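Alcohol dehydrogenase (PDB 1H2B) probably catalyses the zinc-dependent, NAD-linked oxidation of alcohols in a hyperthermophilic archaeon, binding zinc and the dinucleotide. Local coordinates at residues Thr172-Val177 with Lys207-Ala212; Ala176-Ala181 with Leu315-Thr320. All coordinates share one frame; numbering follows the deposited sequence. Where two conformers were deposited one is given.

Contact 1: Thr172-Val177 with Lys207-Ala212. With NAJ (nicotinamide-adenine-dinucleotide (acidic form)), chain I.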
loop_
_atom_site.group_PDB
_atom_site.type_symbol
_atom_site.label_atom_id
_atom_site.label_comp_id
_atom_site.label_asym_id
_atom_site.label_seq_id
_atom_site.Cartn_x
_atom_site.Cartn_y
_atom_site.Cartn_z
ATOM N N THR B 172 -19.107 9.123 3.635
ATOM C CA THR B 172 -18.688 8.222 4.722
ATOM C C THR B 172 -18.680 6.774 4.225
ATOM O O THR B 172 -17.710 6.011 4.459
ATOM C CB THR B 172 -19.617 8.372 5.927
ATOM O OG1 THR B 172 -19.610 9.734 6.348
ATOM C CG2 THR B 172 -19.096 7.510 7.099
ATOM N N ALA B 173 -19.749 6.365 3.519
ATOM C CA ALA B 173 -19.782 5.016 2.976
ATOM C C ALA B 173 -18.633 4.823 1.978
ATOM O O ALA B 173 -18.016 3.771 1.972
ATOM C CB ALA B 173 -21.151 4.740 2.297
ATOM N N TYR B 174 -18.327 5.845 1.176
ATOM C CA TYR B 174 -17.284 5.731 0.151
ATOM C C TYR B 174 -15.881 5.579 0.723
ATOM O O TYR B 174 -15.141 4.664 0.302
ATOM C CB TYR B 174 -17.369 6.987 -0.785
ATOM C CG TYR B 174 -16.399 6.937 -1.917
ATOM C CD1 TYR B 174 -15.287 7.772 -1.923
ATOM C CD2 TYR B 174 -16.633 6.083 -2.996
ATOM C CE1 TYR B 174 -14.384 7.732 -2.955
ATOM C CE2 TYR B 174 -15.742 6.029 -4.050
ATOM C CZ TYR B 174 -14.614 6.854 -4.010
ATOM O OH TYR B 174 -13.736 6.792 -5.081
ATOM N N ARG B 175 -15.533 6.406 1.723
ATOM C CA ARG B 175 -14.237 6.219 2.383
ATOM C C ARG B 175 -14.148 4.860 3.035
ATOM O O ARG B 175 -13.108 4.178 2.948
ATOM C CB ARG B 175 -13.966 7.310 3.413
ATOM C CG ARG B 175 -12.578 7.185 4.064
ATOM C CD ARG B 175 -12.356 8.368 4.963
ATOM N NE ARG B 175 -11.116 8.395 5.729
ATOM C CZ ARG B 175 -10.028 9.068 5.392
ATOM N NH1 ARG B 175 -9.947 9.719 4.240
ATOM N NH2 ARG B 175 -8.990 9.096 6.207
ATOM N N ALA B 176 -15.235 4.423 3.679
ATOM C CA ALA B 176 -15.206 3.125 4.317
ATOM C C ALA B 176 -15.059 1.999 3.310
ATOM O O ALA B 176 -14.373 1.025 3.578
ATOM C CB ALA B 176 -16.510 2.962 5.175
ATOM N N VAL B 177 -15.734 2.114 2.157
ATOM C CA VAL B 177 -15.621 1.076 1.119
ATOM C C VAL B 177 -14.223 1.090 0.516
ATOM O O VAL B 177 -13.689 0.013 0.197
ATOM C CB VAL B 177 -16.751 1.219 0.070
ATOM C CG1 VAL B 177 -16.415 0.374 -1.192
ATOM C CG2 VAL B 177 -18.117 0.797 0.705
ATOM N N LYS B 207 -20.537 -3.053 -4.716
ATOM C CA LYS B 207 -20.648 -3.679 -6.046
ATOM C C LYS B 207 -19.871 -2.994 -7.172
ATOM O O LYS B 207 -19.458 -3.654 -8.143
ATOM C CB LYS B 207 -22.133 -3.784 -6.440
ATOM C CG LYS B 207 -22.968 -4.687 -5.534
ATOM C CD LYS B 207 -22.500 -6.143 -5.513
ATOM C CE LYS B 207 -22.605 -6.777 -6.894
ATOM N NZ LYS B 207 -22.436 -8.250 -6.817
ATOM N N VAL B 208 -19.750 -1.676 -7.088
ATOM C CA VAL B 208 -19.066 -0.845 -8.047
ATOM C C VAL B 208 -17.556 -0.916 -7.834
ATOM O O VAL B 208 -16.776 -0.894 -8.816
ATOM C CB VAL B 208 -19.527 0.665 -7.867
ATOM C CG1 VAL B 208 -18.624 1.602 -8.647
ATOM C CG2 VAL B 208 -20.972 0.801 -8.274
ATOM N N MET B 209 -17.141 -0.986 -6.555
ATOM C CA MET B 209 -15.755 -0.733 -6.202
ATOM C C MET B 209 -14.944 -1.996 -5.867
ATOM O O MET B 209 -13.707 -1.936 -5.761
ATOM C CB MET B 209 -15.658 0.260 -5.066
ATOM C CG MET B 209 -15.940 1.642 -5.561
ATOM S SD MET B 209 -16.295 2.589 -4.175
ATOM C CE MET B 209 -14.638 2.697 -3.510
ATOM N N THR B 210 -15.631 -3.122 -5.698
ATOM C CA THR B 210 -14.959 -4.386 -5.404
ATOM C C THR B 210 -15.607 -5.519 -6.160
ATOM O O THR B 210 -16.749 -5.392 -6.605
ATOM C CB THR B 210 -15.038 -4.736 -3.908
ATOM O OG1 THR B 210 -16.278 -5.369 -3.573
ATOM C CG2 THR B 210 -14.957 -3.482 -2.973
ATOM N N PRO B 211 -14.890 -6.623 -6.285
ATOM C CA PRO B 211 -15.487 -7.856 -6.791
ATOM C C PRO B 211 -15.978 -8.810 -5.699
ATOM O O PRO B 211 -16.248 -9.993 -5.982
ATOM C CB PRO B 211 -14.309 -8.471 -7.550
ATOM C CG PRO B 211 -13.173 -8.205 -6.626
ATOM C CD PRO B 211 -13.429 -6.775 -6.119
ATOM N N ALA B 212 -16.142 -8.336 -4.462
ATOM C CA ALA B 212 -16.513 -9.219 -3.389
ATOM C C ALA B 212 -17.967 -9.637 -3.431
ATOM O O ALA B 212 -18.800 -8.947 -4.048
ATOM C CB ALA B 212 -16.211 -8.564 -2.049
HETATM P PA NAJ I . -29.928 4.777 9.860
HETATM O O1A NAJ I . -30.823 4.926 11.059
HETATM O O2A NAJ I . -30.404 5.297 8.494
HETATM O O5B NAJ I . -29.600 3.248 9.541
HETATM C C5B NAJ I . -29.354 2.283 10.574
HETATM C C4B NAJ I . -29.740 0.957 9.941
HETATM O O4B NAJ I . -29.320 -0.078 10.854
HETATM C C3B NAJ I . -31.238 0.814 9.671
HETATM O O3B NAJ I . -31.498 0.343 8.338
HETATM C C2B NAJ I . -31.586 -0.197 10.754
HETATM O O2B NAJ I . -32.763 -0.971 10.473
HETATM C C1B NAJ I . -30.332 -1.075 10.859
HETATM N N9A NAJ I . -30.205 -1.828 12.106
HETATM C C8A NAJ I . -30.617 -1.509 13.408
HETATM N N7A NAJ I . -30.247 -2.510 14.252
HETATM C C5A NAJ I . -29.616 -3.464 13.508
HETATM C C6A NAJ I . -29.043 -4.674 13.814
HETATM N N6A NAJ I . -29.051 -5.194 15.049
HETATM N N1A NAJ I . -28.416 -5.372 12.815
HETATM C C2A NAJ I . -28.406 -4.934 11.502
HETATM N N3A NAJ I . -28.996 -3.754 11.208
HETATM C C4A NAJ I . -29.594 -3.038 12.197
HETATM O O3 NAJ I . -28.539 5.432 10.270
HETATM P PN NAJ I . -27.467 6.215 9.352
HETATM O O1N NAJ I . -27.807 7.631 9.277
HETATM O O2N NAJ I . -27.234 5.448 8.112
HETATM O O5D NAJ I . -26.199 6.154 10.336
HETATM C C5D NAJ I . -25.611 4.880 10.588
HETATM C C4D NAJ I . -24.628 5.003 11.741
HETATM O O4D NAJ I . -23.470 5.708 11.258
HETATM C C3D NAJ I . -25.142 5.839 12.912
HETATM O O3D NAJ I . -24.489 5.378 14.109
HETATM C C2D NAJ I . -24.636 7.249 12.575
HETATM O O2D NAJ I . -24.540 8.128 13.659
HETATM C C1D NAJ I . -23.248 6.859 12.036
HETATM N N1N NAJ I . -22.507 7.840 11.243
HETATM C C2N NAJ I . -21.149 7.716 11.256
HETATM C C3N NAJ I . -20.375 8.564 10.482
HETATM C C7N NAJ I . -18.887 8.462 10.550
HETATM O O7N NAJ I . -18.223 9.383 9.832
HETATM N N7N NAJ I . -18.201 7.510 11.190
HETATM C C4N NAJ I . -20.954 9.564 9.633
HETATM C C5N NAJ I . -22.374 9.515 9.536
HETATM C C6N NAJ I . -23.124 8.692 10.354
#

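Contact 2: Ala176-Ala181 with Leu315-Thr320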
loop_
_atom_site.group_PDB
_atom_site.type_symbol
_atom_site.label_atom_id
_atom_site.label_comp_id
_atom_site.label_asym_id
_atom_site.label_seq_id
_atom_site.Cartn_x
_atom_site.Cartn_y
_atom_site.Cartn_z
ATOM N N ALA B 176 -15.235 4.423 3.679
ATOM C CA ALA B 176 -15.206 3.125 4.317
ATOM C C ALA B 176 -15.059 1.999 3.310
ATOM O O ALA B 176 -14.373 1.025 3.578
ATOM C CB ALA B 176 -16.510 2.962 5.175
ATOM N N VAL B 177 -15.734 2.114 2.157
ATOM C CA VAL B 177 -15.621 1.076 1.119
ATOM C C VAL B 177 -14.223 1.090 0.516
ATOM O O VAL B 177 -13.689 0.013 0.197
ATOM C CB VAL B 177 -16.751 1.219 0.070
ATOM C CG1 VAL B 177 -16.415 0.374 -1.192
ATOM C CG2 VAL B 177 -18.117 0.797 0.705
ATOM N N LYS B 178 -13.629 2.267 0.343
ATOM C CA LYS B 178 -12.193 2.323 -0.060
ATOM C C LYS B 178 -11.329 1.551 0.898
ATOM O O LYS B 178 -10.463 0.760 0.463
ATOM C CB LYS B 178 -11.703 3.760 -0.134
ATOM C CG LYS B 178 -12.346 4.543 -1.241
ATOM C CD LYS B 178 -11.494 5.764 -1.596
ATOM C CE LYS B 178 -11.278 5.849 -3.082
ATOM N NZ LYS B 178 -10.148 6.724 -3.568
ATOM N N LYS B 179 -11.528 1.730 2.210
ATOM C CA LYS B 179 -10.781 0.929 3.174
ATOM C C LYS B 179 -11.024 -0.572 2.944
ATOM O O LYS B 179 -10.080 -1.365 2.844
ATOM C CB LYS B 179 -11.172 1.269 4.629
ATOM C CG LYS B 179 -10.721 2.636 5.127
ATOM C CD LYS B 179 -11.141 2.714 6.579
ATOM C CE LYS B 179 -10.480 3.881 7.280
ATOM N NZ LYS B 179 -10.864 5.150 6.653
ATOM N N ALA B 180 -12.283 -0.956 2.770
ATOM C CA ALA B 180 -12.649 -2.358 2.583
ATOM C C ALA B 180 -11.962 -2.947 1.365
ATOM O O ALA B 180 -11.504 -4.098 1.431
ATOM C CB ALA B 180 -14.171 -2.501 2.451
ATOM N N ALA B 181 -11.963 -2.203 0.260
ATOM C CA ALA B 181 -11.546 -2.711 -1.050
ATOM C C ALA B 181 -10.091 -3.176 -1.007
ATOM O O ALA B 181 -9.704 -4.108 -1.744
ATOM C CB ALA B 181 -11.715 -1.705 -2.058
ATOM N N LEU B 315 -15.015 13.076 -1.714
ATOM C CA LEU B 315 -16.349 13.589 -2.067
ATOM C C LEU B 315 -16.397 13.845 -3.583
ATOM O O LEU B 315 -17.401 13.514 -4.228
ATOM C CB LEU B 315 -16.678 14.893 -1.310
ATOM C CG LEU B 315 -18.088 15.421 -1.593
ATOM C CD1 LEU B 315 -19.238 14.445 -1.328
ATOM C CD2 LEU B 315 -18.175 16.733 -0.788
ATOM N N HIS B 316 -15.312 14.382 -4.129
ATOM C CA HIS B 316 -15.285 14.613 -5.569
ATOM C C HIS B 316 -15.427 13.320 -6.356
ATOM O O HIS B 316 -16.187 13.265 -7.325
ATOM C CB HIS B 316 -13.961 15.299 -5.928
ATOM C CG HIS B 316 -13.945 15.817 -7.320
ATOM N ND1 HIS B 316 -14.435 17.061 -7.657
ATOM C CD2 HIS B 316 -13.572 15.227 -8.472
ATOM C CE1 HIS B 316 -14.334 17.221 -8.966
ATOM N NE2 HIS B 316 -13.814 16.121 -9.481
ATOM N N GLU B 317 -14.681 12.271 -5.969
ATOM C CA GLU B 317 -14.832 10.973 -6.622
ATOM C C GLU B 317 -16.246 10.413 -6.525
ATOM O O GLU B 317 -16.785 9.851 -7.465
ATOM C CB GLU B 317 -13.867 9.966 -5.995
ATOM C CG GLU B 317 -12.414 10.358 -6.319
ATOM C CD GLU B 317 -11.364 9.555 -5.592
ATOM O OE1 GLU B 317 -11.696 8.598 -4.871
ATOM O OE2 GLU B 317 -10.175 9.881 -5.749
ATOM N N LEU B 318 -16.858 10.530 -5.343
ATOM C CA LEU B 318 -18.190 10.022 -5.171
ATOM C C LEU B 318 -19.216 10.788 -6.017
ATOM O O LEU B 318 -20.093 10.173 -6.606
ATOM C CB LEU B 318 -18.543 10.031 -3.650
ATOM C CG LEU B 318 -19.988 9.648 -3.383
ATOM C CD1 LEU B 318 -20.353 8.180 -3.686
ATOM C CD2 LEU B 318 -20.264 9.991 -1.920
ATOM N N VAL B 319 -19.098 12.127 -6.067
ATOM C CA VAL B 319 -19.948 12.922 -6.907
ATOM C C VAL B 319 -19.799 12.452 -8.372
ATOM O O VAL B 319 -20.798 12.356 -9.063
ATOM C CB VAL B 319 -19.628 14.385 -6.756
ATOM C CG1 VAL B 319 -20.339 15.227 -7.875
ATOM C CG2 VAL B 319 -20.105 14.863 -5.399
ATOM N N THR B 320 -18.571 12.164 -8.798
ATOM C CA THR B 320 -18.360 11.628 -10.144
ATOM C C THR B 320 -19.153 10.327 -10.381
ATOM O O THR B 320 -19.875 10.181 -11.382
ATOM C CB THR B 320 -16.878 11.400 -10.382
ATOM O OG1 THR B 320 -16.192 12.666 -10.420
ATOM C CG2 THR B 320 -16.703 10.723 -11.800
#

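Contact 1: Thr172-Val177 with Lys207-Ala212
The thioether of Met-209 meets two side chains of helix 166-181, the ring of Tyr-174 and a methyl of Val-177. Its sulfur approaches the ring obliquely, a Met-aromatic contact: SD lies 3.5 Å from CE2 of Tyr-174, and seen from the ring centroid it is 62° off the normal. The chain of Met-209 runs almost straight to the sulfur and then bends (chi3 73°), which brings the methyl CE round to 3.6 Å from CE2 of Tyr-174 and 3.7 Å from CG1 of Val-177. A flexible, unbranched methionine suits this place because it can fit a flat ring and a branched aliphatic group at once, though it was modelled in two conformers. Val-177 meets it with CG1, the branch set opposite the backbone N (chi1 165°). CG2 of Thr-210 makes a looser approach to the same methyl, 4.5 Å from CG1 of Val-177. Thr-210 has just left helical geometry, and its OG1 accepts the backbone N-H of Ala-212 at 3.1 Å, an ST turn, while also bonding Leu-206 O. Earlier on helix 166-181, CG2 of Thr-172 touches O7N of the dinucleotide's carboxamide at 3.4 Å. Helix 166-181 thus packs against the helix that follows the glycine-rich turn after strand 189-193 of the Rossmann-type domain.

Contact 2: Ala176-Ala181 with Leu315-Thr320
Glu-317 OE1 is gripped from two directions, by the ammonium of Lys-178 across the contact and by the hydroxyl of Tyr-174. In the conformer described, one of two modelled for the lysine, the bond to Lys-178 is a salt bridge with NZ 2.8 Å from OE1, and it uses the syn lone pair, on the side of the other carboxylate oxygen. OE2 stands at 3.8 Å from the same NZ, so the bridge is one-sided rather than forked. Two donors on one oxygen would be expected to favour the ionised form of the glutamate, which is buried while the lysine is only partly so.

The bridge joins helix 166-181 to helix 312-323, which follows strand 303-306, an outermost strand, within this chain, of the parallel Rossmann-type sheet. The backbones of 176-181 and 315-320 are well separated, the nearest CA atoms, those of Lys-178 and Leu-318, lying 11.0 Å from each other, and long side chains suit such a spacing. Glu-317 reaches out with its chain extended beyond CG (chi2 172°). Lys-178 crosses it at about a right angle and, in this conformer, is bent at chi3 (131°, well off a staggered value), with CE 3.3 Å from OE1 of Glu-317.

Leu-318 packs on Tyr-174 and Leu-166 of helix 166-181. Tyr-185 of a second subunit packs on Glu-317, bringing the subunit interface up to this side chain.

Both contacts start from helix 166-181 and share Ala-176 and Val-177, but they bind it to different neighbours: contact 1 to the end of helix 197-209, contact 2 to helix 312-323. Contact 1 is the more buried and larger, made by sulfur, ring and methyl groups without a hydrogen bond across it; contact 2 is smaller, only partly buried, and rests on a single charged pair. Tyr-174 connects them, giving its ring to one and its hydroxyl to the other, where OH lies 2.7 Å from OE1 of Glu-317. In the conformers described, Met-209 CE also packs on CG of Lys-178. A second subunit reaches both contacts.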